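Local structure of uncharacterized protein (Sphaerobacter thermophilus, 5TGN) at residues A30-I35 against R100-T105. The protein is of unknown function but carries a SnoaL-like domain of the NTF2 clan, a fold whose cone-shaped sheet and helices often enclose a small-molecule pocket. Residues are numbered along the deposited sequence; the frame is centred on the assembly and turned at random.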
ATOM      1  N   ALA A  30      -8.132  -8.580 -19.688  1.00 19.58           N
ATOM      2  CA  ALA A  30      -7.447  -9.527 -20.559  1.00 24.59           C
ATOM      3  C   ALA A  30      -6.780 -10.618 -19.725  1.00 23.62           C
ATOM      4  O   ALA A  30      -6.468 -10.440 -18.541  1.00 20.21           O
ATOM      5  CB  ALA A  30      -6.390  -8.825 -21.423  1.00 22.84           C
ATOM      6  N   GLN A  31      -6.549 -11.758 -20.371  1.00 25.15           N
ATOM      7  CA  GLN A  31      -5.941 -12.890 -19.685  1.00 27.54           C
ATOM      8  C   GLN A  31      -4.599 -12.517 -19.071  1.00 23.95           C
ATOM      9  O   GLN A  31      -4.248 -13.001 -17.992  1.00 22.14           O
ATOM     10  CB  GLN A  31      -5.781 -14.068 -20.662  1.00 30.41           C
ATOM     11  CG  GLN A  31      -5.123 -15.281 -20.041  1.00 33.85           C
ATOM     12  CD  GLN A  31      -5.022 -16.496 -20.992  1.00 44.75           C
ATOM     13  OE1 GLN A  31      -5.161 -16.374 -22.225  1.00 46.67           O
ATOM     14  NE2 GLN A  31      -4.760 -17.677 -20.409  1.00 40.34           N
ATOM     15  N   ASP A  32      -3.820 -11.685 -19.757  1.00 23.16           N
ATOM     16  CA  ASP A  32      -2.574 -11.162 -19.212  1.00 21.82           C
ATOM     17  C   ASP A  32      -2.727  -9.734 -18.700  1.00 24.95           C
ATOM     18  O   ASP A  32      -1.735  -9.012 -18.606  1.00 25.04           O
ATOM     19  CB  ASP A  32      -1.462 -11.243 -20.262  1.00 27.52           C
ATOM     20  CG  ASP A  32      -1.855 -10.601 -21.576  1.00 35.89           C
ATOM     21  OD1 ASP A  32      -3.021 -10.182 -21.701  1.00 38.96           O
ATOM     22  OD2 ASP A  32      -1.012 -10.531 -22.497  1.00 43.21           O
ATOM     23  N   GLY A  33      -3.949  -9.315 -18.378  1.00 17.15           N
ATOM     24  CA  GLY A  33      -4.165  -7.998 -17.820  1.00 20.61           C
ATOM     25  C   GLY A  33      -3.675  -7.952 -16.384  1.00 26.08           C
ATOM     26  O   GLY A  33      -3.357  -8.972 -15.774  1.00 20.42           O
ATOM     27  N   GLU A  34      -3.601  -6.749 -15.826  1.00 13.59           N
ATOM     28  CA  GLU A  34      -3.031  -6.654 -14.495  1.00 17.84           C
ATOM     29  C   GLU A  34      -3.574  -5.458 -13.726  1.00 15.80           C
ATOM     30  O   GLU A  34      -4.019  -4.457 -14.300  1.00 16.17           O
ATOM     31  CB  GLU A  34      -1.509  -6.550 -14.563  1.00 19.88           C
ATOM     32  CG  GLU A  34      -1.062  -5.263 -15.192  1.00 22.50           C
ATOM     33  CD  GLU A  34       0.421  -5.239 -15.484  1.00 30.45           C
ATOM     34  OE1 GLU A  34       1.023  -6.332 -15.625  1.00 29.57           O
ATOM     35  OE2 GLU A  34       0.982  -4.122 -15.588  1.00 30.12           O
ATOM     36  N   ILE A  35      -3.450  -5.557 -12.403  1.00 13.96           N
ATOM     37  CA  ILE A  35      -3.665  -4.432 -11.498  1.00 14.83           C
ATOM     38  C   ILE A  35      -2.331  -4.088 -10.853  1.00 15.95           C
ATOM     39  O   ILE A  35      -1.614  -4.980 -10.380  1.00 14.94           O
ATOM     40  CB  ILE A  35      -4.697  -4.760 -10.413  1.00 16.42           C
ATOM     41  CG1 ILE A  35      -6.059  -5.053 -11.044  1.00 14.56           C
ATOM     42  CG2 ILE A  35      -4.802  -3.601  -9.414  1.00 16.97           C
ATOM     43  CD1 ILE A  35      -7.121  -5.401 -10.004  1.00 16.28           C
ATOM     44  N   ARG A 100     -11.193  -5.166 -23.399  1.00 27.51           N
ATOM     45  CA  ARG A 100     -10.877  -5.582 -22.035  1.00 24.88           C
ATOM     46  C   ARG A 100      -9.857  -4.636 -21.432  1.00 22.31           C
ATOM     47  O   ARG A 100      -9.175  -3.904 -22.144  1.00 27.77           O
ATOM     48  CB  ARG A 100     -10.346  -7.017 -21.965  1.00 26.61           C
ATOM     49  CG  ARG A 100     -11.401  -8.050 -22.319  1.00 30.65           C
ATOM     50  CD  ARG A 100     -10.906  -9.473 -22.167  1.00 48.31           C
ATOM     51  NE  ARG A 100     -11.990 -10.437 -22.346  1.00 52.77           N
ATOM     52  CZ  ARG A 100     -12.544 -11.124 -21.355  1.00 49.82           C
ATOM     53  NH1 ARG A 100     -12.095 -10.970 -20.121  1.00 47.96           N
ATOM     54  NH2 ARG A 100     -13.528 -11.982 -21.608  1.00 50.17           N
ATOM     55  N   ILE A 101      -9.745  -4.682 -20.108  1.00 19.90           N
ATOM     56  CA  ILE A 101      -8.736  -3.912 -19.378  1.00 17.84           C
ATOM     57  C   ILE A 101      -7.390  -4.613 -19.486  1.00 22.59           C
ATOM     58  O   ILE A 101      -7.246  -5.781 -19.100  1.00 19.88           O
ATOM     59  CB  ILE A 101      -9.129  -3.724 -17.903  1.00 17.16           C
ATOM     60  CG1 ILE A 101     -10.523  -3.089 -17.789  1.00 17.84           C
ATOM     61  CG2 ILE A 101      -8.109  -2.833 -17.215  1.00 13.99           C
ATOM     62  CD1 ILE A 101     -11.184  -3.267 -16.369  1.00 19.85           C
ATOM     63  N   ARG A 102      -6.403  -3.905 -20.031  1.00 19.58           N
ATOM     64  CA  ARG A 102      -5.040  -4.414 -20.046  1.00 21.06           C
ATOM     65  C   ARG A 102      -4.334  -4.087 -18.739  1.00 20.58           C
ATOM     66  O   ARG A 102      -3.546  -4.894 -18.233  1.00 20.73           O
ATOM     67  CB  ARG A 102      -4.273  -3.838 -21.233  1.00 24.88           C
ATOM     68  CG  ARG A 102      -4.801  -4.394 -22.564  1.00 50.82           C
ATOM     69  CD  ARG A 102      -3.721  -4.545 -23.640  1.00 60.47           C
ATOM     70  NE  ARG A 102      -2.543  -5.239 -23.132  1.00 63.13           N
ATOM     71  CZ  ARG A 102      -2.459  -6.556 -22.981  1.00 61.62           C
ATOM     72  NH1 ARG A 102      -1.348  -7.098 -22.506  1.00 65.25           N
ATOM     73  NH2 ARG A 102      -3.486  -7.326 -23.300  1.00 57.38           N
ATOM     74  N   ARG A 103      -4.591  -2.910 -18.183  1.00 17.03           N
ATOM     75  CA  ARG A 103      -3.949  -2.576 -16.932  1.00 15.70           C
ATOM     76  C   ARG A 103      -4.832  -1.615 -16.159  1.00 17.49           C
ATOM     77  O   ARG A 103      -5.415  -0.686 -16.733  1.00 19.64           O
ATOM     78  CB  ARG A 103      -2.560  -1.961 -17.151  1.00 18.48           C
ATOM     79  CG  ARG A 103      -1.930  -1.370 -15.857  1.00 16.34           C
ATOM     80  CD  ARG A 103      -0.706  -0.522 -16.246  1.00 19.43           C
ATOM     81  NE  ARG A 103       0.467  -1.333 -16.564  1.00 22.92           N
ATOM     82  CZ  ARG A 103       1.598  -0.849 -17.074  1.00 26.47           C
ATOM     83  NH1 ARG A 103       1.689   0.442 -17.372  1.00 24.94           N
ATOM     84  NH2 ARG A 103       2.647  -1.643 -17.263  1.00 31.41           N
ATOM     85  N   LEU A 104      -4.943  -1.858 -14.855  1.00 14.67           N
ATOM     86  CA  LEU A 104      -5.566  -0.902 -13.950  1.00 13.54           C
ATOM     87  C   LEU A 104      -4.511  -0.478 -12.936  1.00 15.43           C
ATOM     88  O   LEU A 104      -3.903  -1.329 -12.276  1.00 16.48           O
ATOM     89  CB  LEU A 104      -6.802  -1.504 -13.264  1.00 12.31           C
ATOM     90  CG  LEU A 104      -7.249  -0.775 -11.986  1.00 17.43           C
ATOM     91  CD1 LEU A 104      -7.728   0.620 -12.295  1.00 12.10           C
ATOM     92  CD2 LEU A 104      -8.306  -1.607 -11.245  1.00 16.36           C
ATOM     93  N   THR A 105      -4.250   0.828 -12.852  1.00 14.24           N
ATOM     94  CA  THR A 105      -3.323   1.377 -11.856  1.00 18.38           C
ATOM     95  C   THR A 105      -4.149   2.091 -10.789  1.00 19.73           C
ATOM     96  O   THR A 105      -5.034   2.885 -11.122  1.00 17.10           O
ATOM     97  CB  THR A 105      -2.333   2.358 -12.506  1.00 17.78           C
ATOM     98  OG1 THR A 105      -1.525   1.681 -13.485  1.00 18.07           O
ATOM     99  CG2 THR A 105      -1.410   3.000 -11.459  1.00 15.62           C
TER
HETATM  100  O   HOH W   1       3.565  -3.839 -14.902  1.00 30.36           O
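E34 and R103 sit side by side on neighbouring parallel strands of the SnoaL-like (NTF2-clan) sheet, the sole parallel pairing in a sheet otherwise antiparallel. The axes of strands 33-35 and 103-105 approach to 4.7 Å, joined by L104 N to E34 O (2.8 Å) and E34 N to R102 O. Across the strand's other edge, R102 and R103 both face D95 of strand 88-97, a classic beta bulge. Followed outward, R103 CB lies 4.1 Å from E34 O, and R103 CG, anti to the backbone N (chi1 170°), passes E34 CG at 4.0 Å. R103 CD lies 4.0 Å from E34 OE2, and the bend at chi3 (-77°) places NE, which donates to E34 OE2 at 3.0 Å. The carboxylate and guanidinium planes are 14° apart. R103 NH1 forms a salt bridge to E91 OE1 of the second subunit, E34 OE1 one to R44 NH1. A methionine in place of R103 would probably cost E34 OE2 and that E91 a cationic partner, weakening a link between subunits. On the other sheet face I35 CG1 packs on L104 CD2, beside Y13 and F29. At the type I turn A30-G33, a weak salt bridge joins R102 NH2 to D32 OD1 (3.3 Å). A water donates to E34 OE2 at 2.7 Å and weakly accepts from R103 NH2.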